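ARF GTPase-activating protein GIT1 (Rattus norvegicus, PDB 6IUH) probably acts as a GTPase-activating protein for ARF GTPases and as an adaptor, its C-terminal helical bundle being a docking site for paxillin LD motifs. Local coordinates at residues 31-36 with 40-45; 84-89 with 102-107; 80-85 with 112-117; 67-72 with 123-128. All coordinates share one frame; numbering follows the deposited sequence. Where two conformers were deposited one is given.

Interaction 1 of 4, residues 31-36 with 40-45; sequences LRAAQE and DSFVPC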
loop_
_atom_site.group_PDB
_atom_site.type_symbol
_atom_site.label_atom_id
_atom_site.label_comp_id
_atom_site.label_asym_id
_atom_site.label_seq_id
_atom_site.Cartn_x
_atom_site.Cartn_y
_atom_site.Cartn_z
ATOM N N LEU A 31 8.820 -3.807 2.500
ATOM C CA LEU A 31 9.969 -2.915 2.389
ATOM C C LEU A 31 11.205 -3.553 3.009
ATOM O O LEU A 31 12.319 -3.397 2.504
ATOM C CB LEU A 31 9.678 -1.570 3.060
ATOM C CG LEU A 31 10.828 -0.561 3.029
ATOM C CD1 LEU A 31 11.268 -0.303 1.596
ATOM C CD2 LEU A 31 10.416 0.735 3.710
ATOM N N ARG A 32 11.001 -4.275 4.104
ATOM C CA ARG A 32 12.088 -4.980 4.772
ATOM C C ARG A 32 12.651 -6.070 3.869
ATOM O O ARG A 32 13.864 -6.267 3.792
ATOM C CB ARG A 32 11.611 -5.588 6.093
ATOM C CG ARG A 32 12.728 -6.201 6.929
ATOM C CD ARG A 32 12.185 -6.927 8.151
ATOM N NE ARG A 32 11.509 -8.172 7.797
ATOM C CZ ARG A 32 12.096 -9.365 7.794
ATOM N NH1 ARG A 32 11.403 -10.445 7.459
ATOM N NH2 ARG A 32 13.373 -9.480 8.129
ATOM N N ALA A 33 11.757 -6.775 3.181
ATOM C CA ALA A 33 12.160 -7.835 2.265
ATOM C C ALA A 33 12.992 -7.271 1.119
ATOM O O ALA A 33 14.005 -7.852 0.727
ATOM C CB ALA A 33 10.940 -8.565 1.724
ATOM N N ALA A 34 12.556 -6.134 0.587
ATOM C CA ALA A 34 13.269 -5.468 -0.494
ATOM C C ALA A 34 14.663 -5.047 -0.043
ATOM O O ALA A 34 15.640 -5.195 -0.778
ATOM C CB ALA A 34 12.480 -4.258 -0.986
ATOM N N GLN A 35 14.749 -4.531 1.177
ATOM C CA GLN A 35 16.013 -4.024 1.696
ATOM C C GLN A 35 16.957 -5.148 2.114
ATOM O O GLN A 35 18.176 -4.985 2.079
ATOM C CB GLN A 35 15.759 -3.080 2.873
ATOM C CG GLN A 35 15.181 -1.735 2.454
ATOM C CD GLN A 35 14.846 -0.846 3.633
ATOM O OE1 GLN A 35 14.305 -1.304 4.639
ATOM N NE2 GLN A 35 15.169 0.437 3.515
ATOM N N GLU A 36 16.394 -6.285 2.510
ATOM C CA GLU A 36 17.194 -7.419 2.961
ATOM C C GLU A 36 17.371 -8.449 1.851
ATOM O O GLU A 36 17.941 -9.520 2.071
ATOM C CB GLU A 36 16.556 -8.068 4.190
ATOM C CG GLU A 36 16.590 -7.192 5.435
ATOM C CD GLU A 36 15.919 -7.844 6.628
ATOM O OE1 GLU A 36 15.352 -8.944 6.465
ATOM O OE2 GLU A 36 15.959 -7.254 7.729
ATOM N N ASP A 40 12.396 -13.749 -2.628
ATOM C CA ASP A 40 11.472 -14.877 -2.620
ATOM C C ASP A 40 10.220 -14.571 -1.801
ATOM O O ASP A 40 9.212 -15.267 -1.913
ATOM C CB ASP A 40 12.154 -16.129 -2.068
ATOM C CG ASP A 40 12.625 -15.950 -0.638
ATOM O OD1 ASP A 40 13.177 -14.875 -0.326
ATOM O OD2 ASP A 40 12.438 -16.881 0.172
ATOM N N SER A 41 10.287 -13.530 -0.978
ATOM C CA SER A 41 9.177 -13.193 -0.096
ATOM C C SER A 41 8.233 -12.163 -0.708
ATOM O O SER A 41 7.243 -11.777 -0.084
ATOM C CB SER A 41 9.707 -12.679 1.246
ATOM O OG SER A 41 10.423 -13.691 1.933
ATOM N N PHE A 42 8.528 -11.721 -1.928
ATOM C CA PHE A 42 7.722 -10.674 -2.558
ATOM C C PHE A 42 6.284 -11.119 -2.827
ATOM O O PHE A 42 5.344 -10.359 -2.591
ATOM C CB PHE A 42 8.371 -10.201 -3.861
ATOM C CG PHE A 42 9.449 -9.168 -3.664
ATOM C CD1 PHE A 42 10.017 -8.964 -2.417
ATOM C CD2 PHE A 42 9.884 -8.392 -4.726
ATOM C CE1 PHE A 42 11.006 -8.012 -2.234
ATOM C CE2 PHE A 42 10.873 -7.440 -4.550
ATOM C CZ PHE A 42 11.434 -7.249 -3.301
ATOM N N VAL A 43 6.111 -12.344 -3.317
ATOM C CA VAL A 43 4.769 -12.859 -3.598
ATOM C C VAL A 43 3.922 -13.042 -2.328
ATOM O O VAL A 43 2.791 -12.556 -2.282
ATOM C CB VAL A 43 4.826 -14.194 -4.381
ATOM C CG1 VAL A 43 3.453 -14.851 -4.424
ATOM C CG2 VAL A 43 5.351 -13.961 -5.781
ATOM N N PRO A 44 4.450 -13.728 -1.292
ATOM C CA PRO A 44 3.598 -13.837 -0.100
ATOM C C PRO A 44 3.338 -12.491 0.577
ATOM O O PRO A 44 2.258 -12.300 1.137
ATOM C CB PRO A 44 4.394 -14.767 0.823
ATOM C CG PRO A 44 5.797 -14.666 0.357
ATOM C CD PRO A 44 5.713 -14.474 -1.123
ATOM N N CYS A 45 4.302 -11.576 0.524
ATOM C CA CYS A 45 4.098 -10.241 1.081
ATOM C C CYS A 45 2.985 -9.509 0.342
ATOM O O CYS A 45 2.113 -8.905 0.964
ATOM C CB CYS A 45 5.387 -9.416 1.031
ATOM S SG CYS A 45 6.570 -9.793 2.347
#
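Ser41 meets Ala33 at the turn between helices 13-35 and 42-57. Ser41 CB lies 4.3 Å from Ala33 CB, and no hydrogen bond joins the two segments. Phe42 follows and carries most of the contact. Its CG is anti to the carbonyl carbon (chi1 -83°), and the ring then reaches across to the end of helix 13-35. It comes edge-on: Ala33 C and Ala34 CA lie near the ring plane, beyond its rim. Phe42 CE1 approaches Ala34 N at 3.7 Å and Ala33 CB at 4.0 Å. Phe42 CZ touches Ala34 CB at 3.9 Å. The two small methyl groups let the aromatic edge come up against the helix backbone. His39 makes an edge-to-face ring contact with Phe42. Leu104 and Val108 of helix 101-128 also pack on Phe42, so this side chain ties the turn into the core. Further along, Cys45 points its CB toward helix 13-35 and packs on Glu29 and Leu30 there. Cys45 N bonds to Ser41 O at 3.0 Å, where the 3-10 turn passes into helix 42-57. Together these residues close an antiparallel helical hairpin, the first half of a four-helix bundle resembling focal adhesion targeting domains.

Interaction 2 of 4, residues 84-89 with 102-107; sequences QSECRK and QLLTQQ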
loop_
_atom_site.group_PDB
_atom_site.type_symbol
_atom_site.label_atom_id
_atom_site.label_comp_id
_atom_site.label_asym_id
_atom_site.label_seq_id
_atom_site.Cartn_x
_atom_site.Cartn_y
_atom_site.Cartn_z
ATOM N N GLN A 84 0.659 -6.874 -7.184
ATOM C CA GLN A 84 0.493 -8.308 -7.382
ATOM C C GLN A 84 1.067 -8.731 -8.728
ATOM O O GLN A 84 1.694 -9.786 -8.843
ATOM C CB GLN A 84 -0.986 -8.684 -7.285
ATOM C CG GLN A 84 -1.254 -10.158 -7.052
ATOM C CD GLN A 84 -2.730 -10.448 -6.870
ATOM O OE1 GLN A 84 -3.565 -9.970 -7.638
ATOM N NE2 GLN A 84 -3.060 -11.222 -5.843
ATOM N N SER A 85 0.851 -7.898 -9.743
ATOM C CA SER A 85 1.368 -8.164 -11.081
ATOM C C SER A 85 2.891 -8.173 -11.096
ATOM O O SER A 85 3.513 -9.016 -11.738
ATOM C CB SER A 85 0.850 -7.122 -12.074
ATOM O OG SER A 85 -0.559 -7.197 -12.208
ATOM N N GLU A 86 3.484 -7.224 -10.383
ATOM C CA GLU A 86 4.932 -7.078 -10.365
ATOM C C GLU A 86 5.623 -8.215 -9.618
ATOM O O GLU A 86 6.665 -8.702 -10.047
ATOM C CB GLU A 86 5.311 -5.733 -9.743
ATOM C CG GLU A 86 5.000 -4.544 -10.633
ATOM C CD GLU A 86 5.918 -4.472 -11.841
ATOM O OE1 GLU A 86 7.040 -5.016 -11.767
ATOM O OE2 GLU A 86 5.517 -3.875 -12.861
ATOM N N CYS A 87 5.038 -8.641 -8.505
ATOM C CA CYS A 87 5.674 -9.644 -7.659
ATOM C C CYS A 87 5.692 -11.045 -8.270
ATOM O O CYS A 87 6.481 -11.893 -7.851
ATOM C CB CYS A 87 4.991 -9.686 -6.294
ATOM S SG CYS A 87 5.327 -8.235 -5.284
ATOM N N ARG A 88 4.846 -11.286 -9.267
ATOM C CA ARG A 88 4.809 -12.595 -9.918
ATOM C C ARG A 88 6.100 -12.895 -10.681
ATOM O O ARG A 88 6.315 -14.020 -11.127
ATOM C CB ARG A 88 3.610 -12.696 -10.864
ATOM C CG ARG A 88 2.268 -12.773 -10.152
ATOM C CD ARG A 88 1.108 -12.932 -11.125
ATOM N NE ARG A 88 1.106 -14.237 -11.778
ATOM C CZ ARG A 88 1.421 -14.435 -13.053
ATOM N NH1 ARG A 88 1.761 -13.409 -13.820
ATOM N NH2 ARG A 88 1.390 -15.659 -13.563
ATOM N N LYS A 89 6.959 -11.890 -10.826
ATOM C CA LYS A 89 8.219 -12.075 -11.537
ATOM C C LYS A 89 9.268 -12.754 -10.657
ATOM O O LYS A 89 10.313 -13.179 -11.147
ATOM C CB LYS A 89 8.748 -10.732 -12.045
ATOM C CG LYS A 89 7.701 -9.893 -12.770
ATOM C CD LYS A 89 8.292 -8.595 -13.298
ATOM C CE LYS A 89 7.201 -7.610 -13.684
ATOM N NZ LYS A 89 6.176 -8.218 -14.575
ATOM N N GLN A 102 16.690 -4.932 -9.727
ATOM C CA GLN A 102 16.714 -3.495 -9.479
ATOM C C GLN A 102 15.419 -2.864 -9.969
ATOM O O GLN A 102 14.746 -2.145 -9.232
ATOM C CB GLN A 102 17.918 -2.846 -10.161
ATOM C CG GLN A 102 19.258 -3.342 -9.645
ATOM C CD GLN A 102 19.470 -3.030 -8.176
ATOM O OE1 GLN A 102 18.956 -2.039 -7.658
ATOM N NE2 GLN A 102 20.230 -3.880 -7.497
ATOM N N LEU A 103 15.078 -3.146 -11.220
ATOM C CA LEU A 103 13.835 -2.661 -11.802
ATOM C C LEU A 103 12.631 -3.193 -11.030
ATOM O O LEU A 103 11.691 -2.453 -10.746
ATOM C CB LEU A 103 13.744 -3.063 -13.274
ATOM C CG LEU A 103 12.441 -2.714 -13.992
ATOM C CD1 LEU A 103 12.178 -1.215 -13.935
ATOM C CD2 LEU A 103 12.480 -3.203 -15.433
ATOM N N LEU A 104 12.673 -4.477 -10.685
ATOM C CA LEU A 104 11.601 -5.111 -9.923
ATOM C C LEU A 104 11.350 -4.414 -8.590
ATOM O O LEU A 104 10.221 -4.043 -8.276
ATOM C CB LEU A 104 11.928 -6.580 -9.672
ATOM C CG LEU A 104 11.029 -7.283 -8.657
ATOM C CD1 LEU A 104 9.621 -7.449 -9.208
ATOM C CD2 LEU A 104 11.630 -8.626 -8.269
ATOM N N THR A 105 12.412 -4.249 -7.809
ATOM C CA THR A 105 12.312 -3.615 -6.501
ATOM C C THR A 105 11.781 -2.191 -6.617
ATOM O O THR A 105 10.947 -1.763 -5.815
ATOM C CB THR A 105 13.673 -3.601 -5.785
ATOM O OG1 THR A 105 14.120 -4.948 -5.598
ATOM C CG2 THR A 105 13.560 -2.922 -4.431
ATOM N N GLN A 106 12.254 -1.465 -7.624
ATOM C CA GLN A 106 11.760 -0.113 -7.872
ATOM C C GLN A 106 10.253 -0.111 -8.095
ATOM O O GLN A 106 9.530 0.664 -7.470
ATOM C CB GLN A 106 12.466 0.514 -9.076
ATOM C CG GLN A 106 13.932 0.853 -8.829
ATOM C CD GLN A 106 14.698 1.096 -10.114
ATOM O OE1 GLN A 106 14.111 1.181 -11.192
ATOM N NE2 GLN A 106 16.018 1.200 -10.008
ATOM N N GLN A 107 9.782 -0.990 -8.974
ATOM C CA GLN A 107 8.363 -1.044 -9.301
ATOM C C GLN A 107 7.530 -1.459 -8.092
ATOM O O GLN A 107 6.453 -0.911 -7.852
ATOM C CB GLN A 107 8.124 -1.999 -10.469
ATOM C CG GLN A 107 8.682 -1.496 -11.793
ATOM C CD GLN A 107 8.071 -0.171 -12.210
ATOM O OE1 GLN A 107 6.851 -0.005 -12.194
ATOM N NE2 GLN A 107 8.920 0.782 -12.581
HETATM O O HOH W 1 4.581 -1.535 -12.651
#
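Glu86 meets both Leu104 and Gln107 where helices 67-87 and 101-128 run side by side. Leu104 packs against the backbone carbonyl of Glu86. Its CG is anti to the backbone N (chi1 168°), which carries CD1 across to the other helix. There Leu104 CD1 sits 3.3 Å from Glu86 O, with a looser approach to Lys89 CB at 4.4 Å. Glu86 O also accepts Lys89 N at 3.3 Å, so the methyl of Leu104 packs beside an oxygen that already has a donor in its own helix end. Leu104 also packs on Thr90, which places it in the buried part of the contact.

The second part is van der Waals packing between two polar side chains. Glu86 and Gln107 are both bent at chi2, and they cross obliquely. Glu86 OE1 lies 3.5 Å from Gln107 CB, so carboxylate meets methylene here.

The polar link is made through water. Water 1 donates to Glu86 OE2 at 2.5 Å and to Gln107 OE1 at 2.8 Å. The carboxylate and amide planes are turned 51° apart. Gln107 OE1 also accepts a hydrogen bond from Arg82 NH2, so its oxygen has two donors. A buried leucine beside a hydrated polar pair is what the rim of an antiparallel helix pair presents, here the last two helices of a four-helix bundle.

Interaction 3 of 4, residues 80-85 with 112-117; sequences AYRLQS and AYDIAK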
loop_
_atom_site.group_PDB
_atom_site.type_symbol
_atom_site.label_atom_id
_atom_site.label_comp_id
_atom_site.label_asym_id
_atom_site.label_seq_id
_atom_site.Cartn_x
_atom_site.Cartn_y
_atom_site.Cartn_z
ATOM N N ALA A 80 -2.674 -2.067 -5.548
ATOM C CA ALA A 80 -2.547 -3.404 -4.976
ATOM C C ALA A 80 -2.479 -4.442 -6.086
ATOM O O ALA A 80 -1.707 -5.398 -6.011
ATOM C CB ALA A 80 -3.707 -3.701 -4.039
ATOM N N TYR A 81 -3.299 -4.240 -7.113
ATOM C CA TYR A 81 -3.327 -5.118 -8.278
ATOM C C TYR A 81 -2.021 -5.015 -9.059
ATOM O O TYR A 81 -1.453 -6.026 -9.477
ATOM C CB TYR A 81 -4.513 -4.764 -9.174
ATOM C CG TYR A 81 -4.672 -5.650 -10.388
ATOM C CD1 TYR A 81 -5.392 -6.833 -10.320
ATOM C CD2 TYR A 81 -4.117 -5.290 -11.609
ATOM C CE1 TYR A 81 -5.545 -7.643 -11.432
ATOM C CE2 TYR A 81 -4.263 -6.090 -12.725
ATOM C CZ TYR A 81 -4.978 -7.263 -12.631
ATOM O OH TYR A 81 -5.126 -8.058 -13.743
ATOM N N ARG A 82 -1.559 -3.783 -9.254
ATOM C CA ARG A 82 -0.287 -3.528 -9.919
ATOM C C ARG A 82 0.872 -4.198 -9.178
ATOM O O ARG A 82 1.773 -4.768 -9.801
ATOM C CB ARG A 82 -0.051 -2.021 -10.033
ATOM C CG ARG A 82 1.200 -1.626 -10.798
ATOM C CD ARG A 82 1.496 -0.143 -10.619
ATOM N NE ARG A 82 2.873 0.185 -10.977
ATOM C CZ ARG A 82 3.498 1.295 -10.598
ATOM N NH1 ARG A 82 2.870 2.185 -9.843
ATOM N NH2 ARG A 82 4.753 1.512 -10.969
ATOM N N LEU A 83 0.846 -4.127 -7.849
ATOM C CA LEU A 83 1.855 -4.781 -7.020
ATOM C C LEU A 83 1.850 -6.290 -7.228
ATOM O O LEU A 83 2.899 -6.908 -7.411
ATOM C CB LEU A 83 1.626 -4.465 -5.541
ATOM C CG LEU A 83 2.568 -5.152 -4.550
ATOM C CD1 LEU A 83 3.993 -4.678 -4.763
ATOM C CD2 LEU A 83 2.125 -4.895 -3.115
ATOM N N GLN A 84 0.659 -6.874 -7.184
ATOM C CA GLN A 84 0.493 -8.308 -7.382
ATOM C C GLN A 84 1.067 -8.731 -8.728
ATOM O O GLN A 84 1.694 -9.786 -8.843
ATOM C CB GLN A 84 -0.986 -8.684 -7.285
ATOM C CG GLN A 84 -1.254 -10.158 -7.052
ATOM C CD GLN A 84 -2.730 -10.448 -6.870
ATOM O OE1 GLN A 84 -3.565 -9.970 -7.638
ATOM N NE2 GLN A 84 -3.060 -11.222 -5.843
ATOM N N SER A 85 0.851 -7.898 -9.743
ATOM C CA SER A 85 1.368 -8.164 -11.081
ATOM C C SER A 85 2.891 -8.173 -11.096
ATOM O O SER A 85 3.513 -9.016 -11.738
ATOM C CB SER A 85 0.850 -7.122 -12.074
ATOM O OG SER A 85 -0.559 -7.197 -12.208
ATOM N N ALA A 112 3.707 0.075 -3.445
ATOM C CA ALA A 112 3.472 0.179 -2.010
ATOM C C ALA A 112 3.296 1.632 -1.587
ATOM O O ALA A 112 2.481 1.940 -0.713
ATOM C CB ALA A 112 4.616 -0.462 -1.240
ATOM N N TYR A 113 4.073 2.518 -2.202
ATOM C CA TYR A 113 3.972 3.951 -1.935
ATOM C C TYR A 113 2.557 4.460 -2.183
ATOM O O TYR A 113 1.991 5.179 -1.360
ATOM C CB TYR A 113 4.961 4.729 -2.806
ATOM C CG TYR A 113 4.875 6.234 -2.645
ATOM C CD1 TYR A 113 5.628 6.894 -1.680
ATOM C CD2 TYR A 113 4.045 6.997 -3.461
ATOM C CE1 TYR A 113 5.556 8.266 -1.533
ATOM C CE2 TYR A 113 3.968 8.367 -3.319
ATOM C CZ TYR A 113 4.724 8.996 -2.354
ATOM O OH TYR A 113 4.647 10.361 -2.216
ATOM N N ASP A 114 1.998 4.091 -3.330
ATOM C CA ASP A 114 0.663 4.540 -3.705
ATOM C C ASP A 114 -0.424 3.864 -2.874
ATOM O O ASP A 114 -1.478 4.457 -2.633
ATOM C CB ASP A 114 0.419 4.305 -5.198
ATOM C CG ASP A 114 1.020 5.402 -6.062
ATOM O OD1 ASP A 114 1.314 6.488 -5.520
ATOM O OD2 ASP A 114 1.193 5.187 -7.280
ATOM N N ILE A 115 -0.174 2.634 -2.435
ATOM C CA ILE A 115 -1.112 1.948 -1.548
ATOM C C ILE A 115 -1.183 2.692 -0.218
ATOM O O ILE A 115 -2.266 2.989 0.286
ATOM C CB ILE A 115 -0.715 0.482 -1.293
ATOM C CG1 ILE A 115 -0.803 -0.330 -2.581
ATOM C CG2 ILE A 115 -1.626 -0.140 -0.246
ATOM C CD1 ILE A 115 -0.299 -1.748 -2.444
ATOM N N ALA A 116 -0.017 2.999 0.339
ATOM C CA ALA A 116 0.068 3.773 1.573
ATOM C C ALA A 116 -0.541 5.163 1.399
ATOM O O ALA A 116 -1.233 5.660 2.290
ATOM C CB ALA A 116 1.512 3.883 2.027
ATOM N N LYS A 117 -0.277 5.784 0.253
ATOM C CA LYS A 117 -0.823 7.105 -0.060
ATOM C C LYS A 117 -2.345 7.095 -0.018
ATOM O O LYS A 117 -2.966 7.946 0.625
ATOM C CB LYS A 117 -0.345 7.568 -1.437
ATOM C CG LYS A 117 -0.674 9.017 -1.772
ATOM C CD LYS A 117 -0.142 9.375 -3.154
ATOM C CE LYS A 117 -0.273 10.855 -3.455
ATOM N NZ LYS A 117 0.315 11.181 -4.783
HETATM O O HOH W 2 3.672 4.711 -8.554
HETATM O O HOH W 3 0.126 2.949 -8.398
#
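Ile115 packs on Ala80 and Leu83 in the middle of an antiparallel four-helix bundle. Helix 80-85 and helix 112-117 run at 159° to each other, with their axes 9.4 Å apart at closest approach. The CB of Ile115 points toward the neighbouring helix. From CB, the CG1 branch is anti to the carbonyl carbon (chi1 -65°) and continues across the gap. Ile115 CG1 comes within 3.9 Å of Ala80 N. Beyond it, Ile115 CD1 rests against the backbone and lies 3.8 Å from Ala80 CA. Ile115 CD1 also touches Leu83 CD2 at 4.0 Å. The Ile115 and Leu83 side chains cross at about a right angle, so they meet through their methyl ends and do not lie alongside each other. Val23 and Ile27 of helix 13-35, with Ile49 and Val53 of helix 42-57, also pack on Ile115. All four helices therefore contribute to its surroundings.

A polar link lies beside this apolar core. Arg82 and Asp114 carry opposite charges but are not in direct salt-bridge contact. Two waters fill the step between them, both at the edge of the guanidinium and in its plane. Besides Gln107, Arg82 NH2 is held by Gln110. Asp114 OD1 bonds to a polar side chain of the other protein's chain, so the water link reaches a residue of the binding surface. Water 2 accepts from Arg82 NH1 at 2.9 Å and donates to Asp114 OD2 at 2.8 Å, while water 3 also accepts from Arg82 NH1 and donates to Asp114 OD2 at 2.7 Å.

Interaction 4 of 4, residues 67-72 with 123-128; sequences EPVRSS and VTITTR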
loop_
_atom_site.group_PDB
_atom_site.type_symbol
_atom_site.label_atom_id
_atom_site.label_comp_id
_atom_site.label_asym_id
_atom_site.label_seq_id
_atom_site.Cartn_x
_atom_site.Cartn_y
_atom_site.Cartn_z
ATOM N N GLU A 67 -16.930 11.644 -3.366
ATOM C CA GLU A 67 -15.966 11.668 -4.458
ATOM C C GLU A 67 -14.536 11.333 -4.006
ATOM O O GLU A 67 -13.848 10.570 -4.685
ATOM C CB GLU A 67 -15.995 13.034 -5.151
ATOM C CG GLU A 67 -15.360 13.051 -6.530
ATOM C CD GLU A 67 -16.269 12.473 -7.603
ATOM O OE1 GLU A 67 -17.379 12.008 -7.266
ATOM O OE2 GLU A 67 -15.874 12.491 -8.787
ATOM N N PRO A 68 -14.075 11.891 -2.866
ATOM C CA PRO A 68 -12.711 11.512 -2.475
ATOM C C PRO A 68 -12.559 10.035 -2.101
ATOM O O PRO A 68 -11.484 9.476 -2.309
ATOM C CB PRO A 68 -12.436 12.403 -1.259
ATOM C CG PRO A 68 -13.352 13.558 -1.420
ATOM C CD PRO A 68 -14.593 12.981 -2.016
ATOM N N VAL A 69 -13.601 9.417 -1.553
ATOM C CA VAL A 69 -13.543 7.988 -1.257
ATOM C C VAL A 69 -13.443 7.178 -2.551
ATOM O O VAL A 69 -12.650 6.240 -2.640
ATOM C CB VAL A 69 -14.766 7.514 -0.446
ATOM C CG1 VAL A 69 -14.699 6.009 -0.208
ATOM C CG2 VAL A 69 -14.836 8.251 0.880
ATOM N N ARG A 70 -14.240 7.547 -3.551
ATOM C CA ARG A 70 -14.181 6.896 -4.858
ATOM C C ARG A 70 -12.775 6.967 -5.449
ATOM O O ARG A 70 -12.246 5.969 -5.942
ATOM C CB ARG A 70 -15.177 7.533 -5.831
ATOM C CG ARG A 70 -16.635 7.407 -5.421
ATOM C CD ARG A 70 -17.542 8.106 -6.423
ATOM N NE ARG A 70 -18.949 8.033 -6.036
ATOM C CZ ARG A 70 -19.943 8.597 -6.717
ATOM N NH1 ARG A 70 -19.687 9.278 -7.825
ATOM N NH2 ARG A 70 -21.193 8.476 -6.291
ATOM N N SER A 71 -12.179 8.153 -5.389
ATOM C CA SER A 71 -10.846 8.380 -5.940
ATOM C C SER A 71 -9.774 7.601 -5.189
ATOM O O SER A 71 -8.916 6.959 -5.799
ATOM C CB SER A 71 -10.503 9.873 -5.919
ATOM O OG SER A 71 -9.202 10.106 -6.430
ATOM N N SER A 72 -9.820 7.664 -3.863
ATOM C CA SER A 72 -8.806 7.004 -3.047
ATOM C C SER A 72 -8.923 5.482 -3.122
ATOM O O SER A 72 -7.910 4.777 -3.131
ATOM C CB SER A 72 -8.898 7.478 -1.597
ATOM O OG SER A 72 -8.532 8.846 -1.496
ATOM N N VAL A 123 -7.910 7.449 5.588
ATOM C CA VAL A 123 -7.889 7.762 7.012
ATOM C C VAL A 123 -8.316 9.208 7.238
ATOM O O VAL A 123 -9.135 9.497 8.112
ATOM C CB VAL A 123 -6.493 7.541 7.631
ATOM C CG1 VAL A 123 -6.439 8.104 9.046
ATOM C CG2 VAL A 123 -6.141 6.064 7.635
ATOM N N THR A 124 -7.758 10.107 6.435
ATOM C CA THR A 124 -8.061 11.532 6.532
ATOM C C THR A 124 -9.530 11.816 6.234
ATOM O O THR A 124 -10.187 12.545 6.975
ATOM C CB THR A 124 -7.184 12.356 5.568
ATOM O OG1 THR A 124 -5.808 12.233 5.949
ATOM C CG2 THR A 124 -7.582 13.823 5.601
ATOM N N ILE A 125 -10.035 11.239 5.147
ATOM C CA ILE A 125 -11.432 11.411 4.757
ATOM C C ILE A 125 -12.374 10.992 5.876
ATOM O O ILE A 125 -13.308 11.715 6.222
ATOM C CB ILE A 125 -11.779 10.593 3.500
ATOM C CG1 ILE A 125 -11.025 11.124 2.281
ATOM C CG2 ILE A 125 -13.275 10.626 3.242
ATOM C CD1 ILE A 125 -10.999 10.143 1.124
ATOM N N THR A 126 -12.115 9.819 6.440
ATOM C CA THR A 126 -12.978 9.262 7.471
ATOM C C THR A 126 -13.014 10.154 8.707
ATOM O O THR A 126 -14.080 10.419 9.261
ATOM C CB THR A 126 -12.522 7.850 7.869
ATOM O OG1 THR A 126 -12.612 6.986 6.728
ATOM C CG2 THR A 126 -13.395 7.302 8.981
ATOM N N THR A 127 -11.847 10.632 9.121
ATOM C CA THR A 127 -11.738 11.459 10.318
ATOM C C THR A 127 -12.453 12.802 10.185
ATOM O O THR A 127 -13.072 13.279 11.138
ATOM C CB THR A 127 -10.260 11.722 10.675
ATOM O OG1 THR A 127 -9.555 10.477 10.740
ATOM C CG2 THR A 127 -10.153 12.431 12.016
ATOM N N ARG A 128 -12.378 13.411 9.006
ATOM C CA ARG A 128 -12.957 14.734 8.788
ATOM C C ARG A 128 -14.482 14.708 8.759
ATOM O O ARG A 128 -15.132 15.745 8.891
ATOM C CB ARG A 128 -12.430 15.340 7.485
ATOM C CG ARG A 128 -10.958 15.709 7.525
ATOM C CD ARG A 128 -10.582 16.584 6.342
ATOM N NE ARG A 128 -11.366 17.815 6.302
ATOM C CZ ARG A 128 -11.044 18.929 6.953
ATOM N NH1 ARG A 128 -9.949 18.970 7.700
ATOM N NH2 ARG A 128 -11.818 20.002 6.859
#
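Val69 and Ile125 bring the two backbones nearest each other, on antiparallel helix segments 67-72 and 123-128 whose directions differ by 161° and whose axes come within 10.2 Å. Ile125 is the one residue of its segment that touches the other helix, and it meets three residues there. Its CB points toward that helix, and its two branches part. CG1 is anti to the carbonyl carbon (chi1 -66°), while CG2 is anti to the backbone N. The CG1 branch ends in CD1, which comes up beside the first turn of helix 67-87. Ile125 CD1 lies 3.6 Å from Pro68 CB and 3.5 Å from Pro68 O. Pro68 O also accepts Ser72 N at 2.9 Å. Ser72 OG lies 3.8 Å from Ile125 CD1. The other branch takes the next position: Ile125 CG2 meets Val69 CG2 at 3.7 Å. Here the two side chains slant past each other and touch through single methyl groups.

Phe60 and Pro64 from a loop pack on Val69. Ser72 OG is hydrogen-bonded to Gln121 OE1, one turn before Ile125 on its own helix. Thr124, beside Ile125, bonds to an acidic side chain of the other protein's chain.

No hydrogen bond or salt bridge joins the two segments. The contact thus rests on van der Waals contact of one isoleucine with aliphatic groups and a carbonyl oxygen that is already bonded, and it probably sets the spacing of the helices more than their exact register.

How the interactions relate
Interactions 2, 3 and 4 all join helix 67-87 to helix 101-128, at one end, the middle and the other end. Interaction 1 instead joins helices 13-35 and 42-57. It shares an end of the bundle with interaction 2, and Ala34 CB touches Thr105 CG2 at 3.8 Å. Interactions 2 and 3 are bridged by Arg82 and Gln107. Interactions 1 and 3 are buried, and 3 lies close to the centre of the chain. Interactions 2 and 4 are partly buried, with centres about 28 Å apart. Interactions 1 and 4 are mainly apolar, whereas 2 and 3 add water-mediated polar links beside their apolar contacts.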